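Local coordinates for cyclic di-GMP-binding protein XC_3703 (Xanthomonas campestris pv. campestris, PDB 5B7W) that binds the second messenger cyclic di-GMP, regulates bacterial virulence and biofilm formation and, when free of this ligand, promotes DNA binding by a LysR-type transcriptional regulator, at residues 14-19 against 39-44; 47-52 against 92-97; 72-77 against 151-156. All coordinates share one frame; numbering follows the deposited sequence.

Interaction 1: residues 14-19 against 39-44; sequences ELTNAV and FELEDG
The short axes of helix 14-19 and strand 39-42 approach to 9.0 Å and run nearly antiparallel, at 162°, so one face of the helix lies along the strand. No hydrogen bond joins the two segments; the contact is made by aliphatic branches. CG of the central L41 stands anti to the backbone N (chi1 -180°), which sends both methyls at the helix, CD2 to 4.0 Å from L15 CG and CD1 to 4.1 Å from L15 CD2, while its CB meets V19 CG2. L15 meets L41 obliquely, whereas V19 crosses it at about a right angle, so L41 sits between residues one helical turn apart. V19 also reaches along the strand, its CG1 resting 3.9 Å from F39 CB, while the F39 ring turns away from 14-19. The buried L15, V19 and F39, closed over by the partly exposed L41, form the close-packed side.

The more open margin lies at T16 and G44, both partly exposed and each meeting the other segment through a single residue. L41 CD2 passes 3.7 Å from T16 OG1, a hydroxyl hydrogen-bonded to the backbone O of K12. L15 CD2 ends 3.5 Å from G44 O, beyond the strand. In the RRM-like fold this is helix-on-sheet packing: L15, V19 and L41 touch I47 of strand 46-51, L15 also meets L68 of helix 54-70, and the F39 ring reaches M60 and L64 there.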
ATOM      1  N   GLU A  14       5.890  -9.407  -6.273  1.00 27.00           N
ATOM      2  CA  GLU A  14       6.755  -8.237  -6.167  1.00 35.82           C
ATOM      3  C   GLU A  14       6.924  -7.807  -4.716  1.00 31.59           C
ATOM      4  O   GLU A  14       7.995  -7.329  -4.323  1.00 35.15           O
ATOM      5  CB  GLU A  14       6.198  -7.090  -7.011  1.00 40.45           C
ATOM      6  CG  GLU A  14       6.145  -7.374  -8.509  1.00 48.06           C
ATOM      7  CD  GLU A  14       7.504  -7.294  -9.191  1.00 60.37           C
ATOM      8  OE1 GLU A  14       8.542  -7.330  -8.496  1.00 60.68           O
ATOM      9  OE2 GLU A  14       7.532  -7.192 -10.436  1.00 66.48           O
ATOM     10  N   LEU A  15       5.877  -7.970  -3.903  1.00 30.22           N
ATOM     11  CA  LEU A  15       6.014  -7.724  -2.472  1.00 33.61           C
ATOM     12  C   LEU A  15       7.035  -8.672  -1.857  1.00 40.43           C
ATOM     13  O   LEU A  15       7.822  -8.273  -0.991  1.00 34.47           O
ATOM     14  CB  LEU A  15       4.658  -7.867  -1.781  1.00 32.18           C
ATOM     15  CG  LEU A  15       4.645  -7.713  -0.258  1.00 40.29           C
ATOM     16  CD1 LEU A  15       5.241  -6.378   0.159  1.00 40.73           C
ATOM     17  CD2 LEU A  15       3.233  -7.865   0.286  1.00 41.76           C
ATOM     18  N   THR A  16       7.042  -9.930  -2.303  1.00 32.70           N
ATOM     19  CA  THR A  16       8.035 -10.885  -1.824  1.00 33.09           C
ATOM     20  C   THR A  16       9.427 -10.538  -2.341  1.00 31.20           C
ATOM     21  O   THR A  16      10.411 -10.629  -1.598  1.00 31.79           O
ATOM     22  CB  THR A  16       7.645 -12.303  -2.246  1.00 31.77           C
ATOM     23  OG1 THR A  16       6.351 -12.621  -1.717  1.00 35.66           O
ATOM     24  CG2 THR A  16       8.658 -13.315  -1.732  1.00 36.26           C
ATOM     25  N   ASN A  17       9.527 -10.141  -3.612  1.00 34.32           N
ATOM     26  CA  ASN A  17      10.822  -9.769  -4.173  1.00 43.30           C
ATOM     27  C   ASN A  17      11.423  -8.579  -3.436  1.00 42.35           C
ATOM     28  O   ASN A  17      12.622  -8.571  -3.131  1.00 34.65           O
ATOM     29  CB  ASN A  17      10.684  -9.459  -5.663  1.00 49.02           C
ATOM     30  CG  ASN A  17      10.844 -10.691  -6.533  1.00 58.59           C
ATOM     31  OD1 ASN A  17      10.875 -10.597  -7.760  1.00 63.76           O
ATOM     32  ND2 ASN A  17      10.949 -11.854  -5.900  1.00 57.58           N
ATOM     33  N   ALA A  18      10.605  -7.567  -3.136  1.00 37.36           N
ATOM     34  CA  ALA A  18      11.114  -6.379  -2.458  1.00 31.88           C
ATOM     35  C   ALA A  18      11.670  -6.719  -1.080  1.00 33.58           C
ATOM     36  O   ALA A  18      12.708  -6.186  -0.672  1.00 31.26           O
ATOM     37  CB  ALA A  18      10.013  -5.324  -2.348  1.00 24.93           C
ATOM     38  N   VAL A  19      10.993  -7.608  -0.349  1.00 31.89           N
ATOM     39  CA  VAL A  19      11.484  -8.010   0.966  1.00 35.52           C
ATOM     40  C   VAL A  19      12.772  -8.813   0.833  1.00 37.28           C
ATOM     41  O   VAL A  19      13.714  -8.632   1.614  1.00 34.97           O
ATOM     42  CB  VAL A  19      10.398  -8.797   1.723  1.00 37.83           C
ATOM     43  CG1 VAL A  19      10.930  -9.279   3.066  1.00 35.60           C
ATOM     44  CG2 VAL A  19       9.160  -7.937   1.916  1.00 36.56           C
ATOM     45  N   PHE A  39      14.255  -8.381   7.628  1.00 26.05           N
ATOM     46  CA  PHE A  39      12.864  -8.163   7.255  1.00 29.17           C
ATOM     47  C   PHE A  39      12.191  -9.520   7.108  1.00 32.58           C
ATOM     48  O   PHE A  39      12.748 -10.424   6.475  1.00 32.27           O
ATOM     49  CB  PHE A  39      12.736  -7.399   5.934  1.00 29.59           C
ATOM     50  CG  PHE A  39      13.472  -6.092   5.896  1.00 29.75           C
ATOM     51  CD1 PHE A  39      14.803  -6.042   5.516  1.00 28.47           C
ATOM     52  CD2 PHE A  39      12.821  -4.906   6.193  1.00 31.92           C
ATOM     53  CE1 PHE A  39      15.477  -4.839   5.458  1.00 32.50           C
ATOM     54  CE2 PHE A  39      13.490  -3.699   6.136  1.00 32.14           C
ATOM     55  CZ  PHE A  39      14.820  -3.667   5.767  1.00 28.71           C
ATOM     56  N   GLU A  40      10.996  -9.662   7.677  1.00 30.32           N
ATOM     57  CA  GLU A  40      10.223 -10.892   7.547  1.00 32.22           C
ATOM     58  C   GLU A  40       8.839 -10.552   7.018  1.00 33.12           C
ATOM     59  O   GLU A  40       8.090  -9.816   7.668  1.00 29.96           O
ATOM     60  CB  GLU A  40      10.114 -11.633   8.881  1.00 35.19           C
ATOM     61  CG  GLU A  40       9.371 -12.957   8.771  1.00 43.00           C
ATOM     62  CD  GLU A  40       8.561 -13.283  10.008  1.00 49.79           C
ATOM     63  OE1 GLU A  40       8.466 -12.418  10.904  1.00 51.11           O
ATOM     64  OE2 GLU A  40       8.013 -14.402  10.079  1.00 55.66           O
ATOM     65  N   LEU A  41       8.505 -11.088   5.848  1.00 30.30           N
ATOM     66  CA  LEU A  41       7.167 -10.934   5.292  1.00 30.86           C
ATOM     67  C   LEU A  41       6.252 -11.994   5.894  1.00 32.65           C
ATOM     68  O   LEU A  41       6.542 -13.193   5.810  1.00 35.65           O
ATOM     69  CB  LEU A  41       7.200 -11.048   3.770  1.00 35.06           C
ATOM     70  CG  LEU A  41       5.843 -10.892   3.083  1.00 36.19           C
ATOM     71  CD1 LEU A  41       5.230  -9.545   3.430  1.00 30.72           C
ATOM     72  CD2 LEU A  41       5.983 -11.054   1.579  1.00 37.82           C
ATOM     73  N   GLU A  42       5.151 -11.556   6.497  1.00 33.12           N
ATOM     74  CA  GLU A  42       4.261 -12.426   7.256  1.00 40.40           C
ATOM     75  C   GLU A  42       2.891 -12.452   6.592  1.00 39.70           C
ATOM     76  O   GLU A  42       2.233 -11.411   6.479  1.00 29.30           O
ATOM     77  CB  GLU A  42       4.153 -11.946   8.704  1.00 46.91           C
ATOM     78  CG  GLU A  42       3.160 -12.707   9.560  1.00 53.04           C
ATOM     79  CD  GLU A  42       3.105 -12.170  10.976  1.00 65.11           C
ATOM     80  OE1 GLU A  42       4.181 -11.995  11.586  1.00 65.48           O
ATOM     81  OE2 GLU A  42       1.989 -11.915  11.476  1.00 70.64           O
ATOM     82  N   ASP A  43       2.469 -13.639   6.154  1.00 54.37           N
ATOM     83  CA  ASP A  43       1.163 -13.864   5.535  1.00 55.67           C
ATOM     84  C   ASP A  43       0.926 -12.971   4.322  1.00 52.22           C
ATOM     85  O   ASP A  43      -0.225 -12.719   3.949  1.00 54.54           O
ATOM     86  CB  ASP A  43       0.029 -13.677   6.551  1.00 60.25           C
ATOM     87  CG  ASP A  43       0.113 -14.654   7.706  1.00 71.88           C
ATOM     88  OD1 ASP A  43       0.653 -15.763   7.513  1.00 74.90           O
ATOM     89  OD2 ASP A  43      -0.364 -14.312   8.810  1.00 76.83           O
ATOM     90  N   GLY A  44       1.995 -12.486   3.692  1.00 45.64           N
ATOM     91  CA  GLY A  44       1.851 -11.577   2.572  1.00 36.45           C
ATOM     92  C   GLY A  44       1.174 -10.268   2.910  1.00 41.68           C
ATOM     93  O   GLY A  44       0.676  -9.587   2.011  1.00 43.02           O
TER

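Interaction 2: residues 47-52 against 92-97; sequences INQSAP and QKVTVK
Q49 and Q92 lie side by side and point the same way, their extended chains rising from a hydrogen-bonded antiparallel pair and their amide planes turned 37° apart. They start differently: Q49 CG is anti to its carbonyl carbon (chi1 -44°), Q92 CG anti to its backbone N. The ends nevertheless come together, with Q49 NE2 3.0 Å from Q92 OE1. Each amide nitrogen has a hydrogen bond elsewhere, Q49 NE2 to T61 OG1 of helix 54-70 and Q92 NE2 to G81 O of the adjacent strand.

On the same face, V94 CG2 lies 3.8 Å from Q49 NE2, the Q49 chain crossing the valine obliquely. I47 pairs directly with V94, but its CD1 reaches beyond V94 to V96 CG2, at 3.9 Å. The opposite face carries N48 and K93, a non-hydrogen-bonded pair whose side chains also run alongside; N48 OD1 comes to 3.9 Å from K93 CB, and the extended lysine then leads away from the contact.

Four backbone bonds fix this register between the two central strands of the antiparallel sheet in the RRM-like domain. I47 N to V94 O is 2.8 Å and almost straight at 177°, in the carbonyl plane. In the return bond V94 N stands above the plane of the I47 carbonyl, 2.9 Å from its O. Q49 and Q92 close a second reciprocal pair, with Q49 N 2.8 Å from Q92 O. The chemistry is therefore mixed: backbone bonds set the alignment, while on the helix-covered face the buried amide nitrogens of Q49 and Q92 find acceptors in T61 OG1 and G81 O.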
ATOM      1  N   ILE A  47       5.093  -6.870   7.280  1.00 32.48           N
ATOM      2  CA  ILE A  47       6.547  -6.880   7.200  1.00 34.28           C
ATOM      3  C   ILE A  47       7.077  -6.539   8.585  1.00 35.33           C
ATOM      4  O   ILE A  47       6.876  -5.423   9.080  1.00 32.97           O
ATOM      5  CB  ILE A  47       7.077  -5.896   6.149  1.00 35.05           C
ATOM      6  CG1 ILE A  47       6.561  -6.265   4.758  1.00 38.12           C
ATOM      7  CG2 ILE A  47       8.598  -5.872   6.166  1.00 32.29           C
ATOM      8  CD1 ILE A  47       7.042  -5.334   3.668  1.00 32.18           C
ATOM      9  N   ASN A  48       7.751  -7.496   9.215  1.00 30.63           N
ATOM     10  CA  ASN A  48       8.325  -7.292  10.538  1.00 33.16           C
ATOM     11  C   ASN A  48       9.778  -6.856  10.397  1.00 32.57           C
ATOM     12  O   ASN A  48      10.595  -7.580   9.817  1.00 34.93           O
ATOM     13  CB  ASN A  48       8.219  -8.564  11.379  1.00 26.62           C
ATOM     14  CG  ASN A  48       6.815  -8.799  11.901  1.00 37.91           C
ATOM     15  OD1 ASN A  48       6.211  -7.914  12.508  1.00 45.36           O
ATOM     16  ND2 ASN A  48       6.288  -9.994  11.667  1.00 42.10           N
ATOM     17  N   GLN A  49      10.091  -5.673  10.913  1.00 32.75           N
ATOM     18  CA  GLN A  49      11.455  -5.169  10.960  1.00 33.82           C
ATOM     19  C   GLN A  49      12.011  -5.365  12.362  1.00 29.40           C
ATOM     20  O   GLN A  49      11.314  -5.133  13.354  1.00 38.99           O
ATOM     21  CB  GLN A  49      11.511  -3.686  10.580  1.00 26.78           C
ATOM     22  CG  GLN A  49      10.668  -3.312   9.372  1.00 32.40           C
ATOM     23  CD  GLN A  49      10.891  -1.877   8.932  1.00 30.66           C
ATOM     24  OE1 GLN A  49      11.421  -1.623   7.849  1.00 30.29           O
ATOM     25  NE2 GLN A  49      10.493  -0.930   9.772  1.00 27.38           N
ATOM     26  N   SER A  50      13.267  -5.798  12.442  1.00 32.16           N
ATOM     27  CA  SER A  50      13.915  -6.039  13.724  1.00 34.20           C
ATOM     28  C   SER A  50      15.386  -5.681  13.621  1.00 33.24           C
ATOM     29  O   SER A  50      16.062  -6.079  12.666  1.00 33.16           O
ATOM     30  CB  SER A  50      13.751  -7.500  14.164  1.00 32.97           C
ATOM     31  OG  SER A  50      14.319  -8.385  13.216  1.00 31.15           O
ATOM     32  N   ALA A  51      15.881  -4.929  14.601  1.00 33.06           N
ATOM     33  CA  ALA A  51      17.258  -4.503  14.639  1.00 32.16           C
ATOM     34  C   ALA A  51      17.649  -4.265  16.090  1.00 32.51           C
ATOM     35  O   ALA A  51      16.767  -4.230  16.969  1.00 33.43           O
ATOM     36  CB  ALA A  51      17.483  -3.231  13.806  1.00 32.92           C
ATOM     37  N   PRO A  52      18.935  -4.130  16.388  1.00 41.19           N
ATOM     38  CA  PRO A  52      19.333  -3.842  17.776  1.00 39.03           C
ATOM     39  C   PRO A  52      18.805  -2.522  18.315  1.00 41.16           C
ATOM     40  O   PRO A  52      18.522  -2.434  19.517  1.00 46.14           O
ATOM     41  CB  PRO A  52      20.865  -3.847  17.709  1.00 45.84           C
ATOM     42  CG  PRO A  52      21.181  -4.760  16.582  1.00 46.75           C
ATOM     43  CD  PRO A  52      20.091  -4.550  15.567  1.00 42.28           C
ATOM     44  N   GLN A  92       9.447  -3.550  14.753  1.00 28.46           N
ATOM     45  CA  GLN A  92       8.364  -2.721  14.241  1.00 31.61           C
ATOM     46  C   GLN A  92       7.575  -3.501  13.201  1.00 35.09           C
ATOM     47  O   GLN A  92       8.161  -4.138  12.322  1.00 35.22           O
ATOM     48  CB  GLN A  92       8.896  -1.419  13.631  1.00 26.31           C
ATOM     49  CG  GLN A  92       7.804  -0.434  13.248  1.00 34.33           C
ATOM     50  CD  GLN A  92       8.348   0.804  12.568  1.00 37.63           C
ATOM     51  OE1 GLN A  92       9.417   0.772  11.958  1.00 39.25           O
ATOM     52  NE2 GLN A  92       7.617   1.907  12.672  1.00 35.68           N
ATOM     53  N   LYS A  93       6.253  -3.439  13.308  1.00 40.39           N
ATOM     54  CA  LYS A  93       5.347  -4.106  12.385  1.00 42.33           C
ATOM     55  C   LYS A  93       4.861  -3.111  11.339  1.00 40.51           C
ATOM     56  O   LYS A  93       4.330  -2.050  11.685  1.00 42.67           O
ATOM     57  CB  LYS A  93       4.163  -4.711  13.142  1.00 45.59           C
ATOM     58  CG  LYS A  93       2.962  -5.046  12.279  1.00 48.42           C
ATOM     59  CD  LYS A  93       1.860  -5.680  13.112  1.00 54.59           C
ATOM     60  CE  LYS A  93       0.644  -6.011  12.264  1.00 62.35           C
ATOM     61  NZ  LYS A  93      -0.369  -6.792  13.027  1.00 63.51           N
ATOM     62  N   VAL A  94       5.051  -3.450  10.068  1.00 34.13           N
ATOM     63  CA  VAL A  94       4.610  -2.623   8.950  1.00 38.67           C
ATOM     64  C   VAL A  94       3.533  -3.401   8.206  1.00 45.78           C
ATOM     65  O   VAL A  94       3.806  -4.458   7.625  1.00 45.69           O
ATOM     66  CB  VAL A  94       5.771  -2.250   8.018  1.00 35.10           C
ATOM     67  CG1 VAL A  94       5.301  -1.264   6.956  1.00 39.11           C
ATOM     68  CG2 VAL A  94       6.928  -1.674   8.816  1.00 28.44           C
ATOM     69  N   THR A  95       2.309  -2.880   8.224  1.00 45.13           N
ATOM     70  CA  THR A  95       1.188  -3.514   7.543  1.00 42.37           C
ATOM     71  C   THR A  95       1.132  -3.026   6.101  1.00 39.29           C
ATOM     72  O   THR A  95       1.022  -1.820   5.853  1.00 42.86           O
ATOM     73  CB  THR A  95      -0.129  -3.214   8.259  1.00 43.30           C
ATOM     74  OG1 THR A  95      -0.113  -3.803   9.565  1.00 40.42           O
ATOM     75  CG2 THR A  95      -1.306  -3.773   7.468  1.00 37.60           C
ATOM     76  N   VAL A  96       1.218  -3.960   5.156  1.00 38.68           N
ATOM     77  CA  VAL A  96       1.038  -3.641   3.746  1.00 45.14           C
ATOM     78  C   VAL A  96      -0.457  -3.615   3.459  1.00 44.25           C
ATOM     79  O   VAL A  96      -1.066  -4.655   3.187  1.00 40.44           O
ATOM     80  CB  VAL A  96       1.772  -4.648   2.841  1.00 41.79           C
ATOM     81  CG1 VAL A  96       1.632  -4.250   1.380  1.00 43.02           C
ATOM     82  CG2 VAL A  96       3.238  -4.739   3.234  1.00 31.37           C
ATOM     83  N   LYS A  97      -1.055  -2.428   3.532  1.00 39.06           N
ATOM     84  CA  LYS A  97      -2.500  -2.301   3.393  1.00 39.40           C
ATOM     85  C   LYS A  97      -2.936  -2.648   1.975  1.00 31.28           C
ATOM     86  O   LYS A  97      -2.354  -2.169   0.997  1.00 34.05           O
ATOM     87  CB  LYS A  97      -2.946  -0.884   3.751  1.00 41.38           C
ATOM     88  CG  LYS A  97      -2.683  -0.489   5.197  1.00 43.24           C
ATOM     89  CD  LYS A  97      -3.047   0.968   5.445  1.00 52.62           C
ATOM     90  CE  LYS A  97      -2.322   1.899   4.486  1.00 52.72           C
ATOM     91  NZ  LYS A  97      -2.681   3.328   4.711  1.00 45.63           N
TER

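Interaction 3: residues 72-77 against 151-156; sequences GIDVRC and ELPLQF
D74 CG stands anti to its backbone N (chi1 -170°), and the R76 chain bends at chi3 (-62°). D74 OD1 accepts from R76 N, two residues on, at 3.1 Å, making an Asx turn, with the donor above the carboxylate plane; the bent arginine adds a salt bridge from NH2 to D74 OD2. Two grips on one carboxylate thus hold this part of the loop, which leads from helix 54-70 through the 3-10 residues 75-77 into strand 78-85.

P153 packs against the turn with its ring, which crosses the D74 side chain obliquely, its CG 3.6 Å from D74 CB. The same CG comes to 3.5 Å from C77 N, so the ring packs on the backbone N and the CB of C77 as well. No hydrogen bond joins 72-77 to 151-156. The contact links the two RRM-like domains: 72-77 belongs to domain II, while 151-156 leads into strand 155-160 of domain I. K97 ties both sides as well, pairing with C77 through the backbone and giving its NZ to E151 O. At the exposed margin the edge of the R76 guanidinium faces a carbonyl, with NH1 3.5 Å from L152 O.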
ATOM      1  N   GLY A  72       7.754  -1.246  -8.135  1.00 42.68           N
ATOM      2  CA  GLY A  72       6.526  -0.644  -8.614  1.00 48.47           C
ATOM      3  C   GLY A  72       5.415  -0.516  -7.599  1.00 44.48           C
ATOM      4  O   GLY A  72       4.261  -0.312  -7.987  1.00 34.49           O
ATOM      5  N   ILE A  73       5.720  -0.617  -6.309  1.00 32.98           N
ATOM      6  CA  ILE A  73       4.707  -0.575  -5.260  1.00 35.54           C
ATOM      7  C   ILE A  73       4.662   0.826  -4.668  1.00 37.42           C
ATOM      8  O   ILE A  73       5.693   1.366  -4.246  1.00 39.20           O
ATOM      9  CB  ILE A  73       4.987  -1.626  -4.173  1.00 33.60           C
ATOM     10  CG1 ILE A  73       4.985  -3.027  -4.786  1.00 33.70           C
ATOM     11  CG2 ILE A  73       3.958  -1.525  -3.058  1.00 31.31           C
ATOM     12  CD1 ILE A  73       5.467  -4.108  -3.848  1.00 32.85           C
ATOM     13  N   ASP A  74       3.468   1.417  -4.642  1.00 39.28           N
ATOM     14  CA  ASP A  74       3.258   2.702  -3.982  1.00 36.98           C
ATOM     15  C   ASP A  74       3.353   2.499  -2.474  1.00 32.62           C
ATOM     16  O   ASP A  74       2.493   1.848  -1.872  1.00 35.33           O
ATOM     17  CB  ASP A  74       1.901   3.276  -4.378  1.00 33.61           C
ATOM     18  CG  ASP A  74       1.718   4.717  -3.934  1.00 42.65           C
ATOM     19  OD1 ASP A  74       2.382   5.151  -2.970  1.00 44.34           O
ATOM     20  OD2 ASP A  74       0.900   5.422  -4.561  1.00 47.55           O
ATOM     21  N   VAL A  75       4.393   3.069  -1.854  1.00 35.36           N
ATOM     22  CA  VAL A  75       4.657   2.829  -0.436  1.00 40.48           C
ATOM     23  C   VAL A  75       3.678   3.539   0.483  1.00 42.49           C
ATOM     24  O   VAL A  75       3.799   3.416   1.708  1.00 30.09           O
ATOM     25  CB  VAL A  75       6.090   3.244  -0.048  1.00 35.19           C
ATOM     26  CG1 VAL A  75       7.108   2.310  -0.685  1.00 38.20           C
ATOM     27  CG2 VAL A  75       6.352   4.685  -0.453  1.00 33.73           C
ATOM     28  N   ARG A  76       2.716   4.285  -0.061  1.00 39.69           N
ATOM     29  CA  ARG A  76       1.667   4.840   0.784  1.00 39.05           C
ATOM     30  C   ARG A  76       0.733   3.763   1.319  1.00 36.91           C
ATOM     31  O   ARG A  76      -0.054   4.044   2.229  1.00 38.38           O
ATOM     32  CB  ARG A  76       0.871   5.900   0.020  1.00 47.14           C
ATOM     33  CG  ARG A  76       1.590   7.238  -0.100  1.00 49.31           C
ATOM     34  CD  ARG A  76       0.791   8.266  -0.899  1.00 59.42           C
ATOM     35  NE  ARG A  76       0.561   7.852  -2.281  1.00 65.54           N
ATOM     36  CZ  ARG A  76      -0.624   7.497  -2.768  1.00 66.76           C
ATOM     37  NH1 ARG A  76      -1.694   7.508  -1.986  1.00 65.27           N
ATOM     38  NH2 ARG A  76      -0.740   7.135  -4.039  1.00 71.39           N
ATOM     39  N   CYS A  77       0.806   2.544   0.777  1.00 27.82           N
ATOM     40  CA  CYS A  77       0.083   1.407   1.330  1.00 36.48           C
ATOM     41  C   CYS A  77       0.679   0.916   2.642  1.00 35.43           C
ATOM     42  O   CYS A  77       0.092   0.035   3.276  1.00 37.11           O
ATOM     43  CB  CYS A  77       0.060   0.258   0.320  1.00 34.67           C
ATOM     44  SG  CYS A  77       1.664  -0.555   0.083  1.00 39.88           S
ATOM     45  N   GLU A 151      -5.454   8.045   1.782  1.00 62.20           N
ATOM     46  CA  GLU A 151      -4.508   7.249   2.553  1.00 70.40           C
ATOM     47  C   GLU A 151      -4.197   5.905   1.907  1.00 70.43           C
ATOM     48  O   GLU A 151      -3.570   5.055   2.549  1.00 71.83           O
ATOM     49  CB  GLU A 151      -5.049   7.026   3.969  1.00 76.29           C
ATOM     50  CG  GLU A 151      -6.402   6.331   4.010  1.00 79.85           C
ATOM     51  CD  GLU A 151      -6.943   6.188   5.417  1.00 86.14           C
ATOM     52  OE1 GLU A 151      -7.926   6.885   5.750  1.00 88.74           O
ATOM     53  OE2 GLU A 151      -6.385   5.383   6.192  1.00 89.20           O
ATOM     54  N   LEU A 152      -4.623   5.692   0.661  1.00 64.71           N
ATOM     55  CA  LEU A 152      -4.408   4.427  -0.021  1.00 48.45           C
ATOM     56  C   LEU A 152      -4.035   4.628  -1.485  1.00 46.85           C
ATOM     57  O   LEU A 152      -4.609   5.490  -2.164  1.00 52.83           O
ATOM     58  CB  LEU A 152      -5.643   3.518   0.028  1.00 51.85           C
ATOM     59  CG  LEU A 152      -5.755   2.451   1.118  1.00 63.14           C
ATOM     60  CD1 LEU A 152      -6.346   3.016   2.392  1.00 68.65           C
ATOM     61  CD2 LEU A 152      -6.572   1.251   0.644  1.00 66.37           C
ATOM     62  N   PRO A 153      -3.101   3.827  -1.990  1.00 36.41           N
ATOM     63  CA  PRO A 153      -2.884   3.785  -3.440  1.00 37.73           C
ATOM     64  C   PRO A 153      -4.089   3.178  -4.140  1.00 39.60           C
ATOM     65  O   PRO A 153      -4.666   2.189  -3.681  1.00 37.86           O
ATOM     66  CB  PRO A 153      -1.642   2.894  -3.588  1.00 34.73           C
ATOM     67  CG  PRO A 153      -1.011   2.869  -2.222  1.00 38.75           C
ATOM     68  CD  PRO A 153      -2.149   2.977  -1.262  1.00 41.73           C
ATOM     69  N   LEU A 154      -4.469   3.785  -5.260  1.00 34.70           N
ATOM     70  CA  LEU A 154      -5.633   3.359  -6.025  1.00 41.18           C
ATOM     71  C   LEU A 154      -5.200   2.900  -7.409  1.00 40.70           C
ATOM     72  O   LEU A 154      -4.409   3.577  -8.073  1.00 44.23           O
ATOM     73  CB  LEU A 154      -6.661   4.488  -6.148  1.00 39.03           C
ATOM     74  CG  LEU A 154      -7.274   5.022  -4.852  1.00 41.10           C
ATOM     75  CD1 LEU A 154      -8.327   6.077  -5.159  1.00 44.30           C
ATOM     76  CD2 LEU A 154      -7.868   3.887  -4.031  1.00 35.36           C
ATOM     77  N   GLN A 155      -5.713   1.749  -7.830  1.00 32.98           N
ATOM     78  CA  GLN A 155      -5.619   1.290  -9.206  1.00 30.53           C
ATOM     79  C   GLN A 155      -7.025   1.073  -9.748  1.00 36.71           C
ATOM     80  O   GLN A 155      -8.010   1.080  -9.005  1.00 36.70           O
ATOM     81  CB  GLN A 155      -4.791   0.003  -9.318  1.00 28.23           C
ATOM     82  CG  GLN A 155      -3.425   0.076  -8.656  1.00 35.74           C
ATOM     83  CD  GLN A 155      -3.457  -0.396  -7.219  1.00 33.84           C
ATOM     84  OE1 GLN A 155      -3.989  -1.466  -6.917  1.00 35.14           O
ATOM     85  NE2 GLN A 155      -2.891   0.401  -6.321  1.00 33.10           N
ATOM     86  N   PHE A 156      -7.117   0.882 -11.061  1.00 37.84           N
ATOM     87  CA  PHE A 156      -8.408   0.775 -11.727  1.00 35.65           C
ATOM     88  C   PHE A 156      -8.334  -0.309 -12.789  1.00 39.27           C
ATOM     89  O   PHE A 156      -7.408  -0.317 -13.607  1.00 43.54           O
ATOM     90  CB  PHE A 156      -8.813   2.116 -12.353  1.00 36.93           C
ATOM     91  CG  PHE A 156      -8.598   3.297 -11.447  1.00 31.24           C
ATOM     92  CD1 PHE A 156      -9.584   3.695 -10.560  1.00 35.30           C
ATOM     93  CD2 PHE A 156      -7.405   4.002 -11.472  1.00 34.50           C
ATOM     94  CE1 PHE A 156      -9.387   4.776  -9.723  1.00 28.63           C
ATOM     95  CE2 PHE A 156      -7.202   5.081 -10.637  1.00 32.84           C
ATOM     96  CZ  PHE A 156      -8.194   5.469  -9.761  1.00 35.84           C
TER

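Overall arrangement
Interactions 1 and 2 belong to one RRM-like domain and share a sheet: strands 38-42 and 46-51 are neighbours, joined by a backbone hydrogen bond from N48 N to E40 O. Interaction 2 is the more buried and is set by backbone bonds between central strands; interaction 1, apolar and partly open, packs a helix against an edge strand. Interaction 3 lies nearest the chain's centre, yet at the domain junction, where proline packing accompanies a local salt bridge and exposed residues. It touches the others through I73, which meets L15, and through K97 of interaction 2, which reaches both its segments. All three lie away from the residues that probably bind cyclic di-GMP.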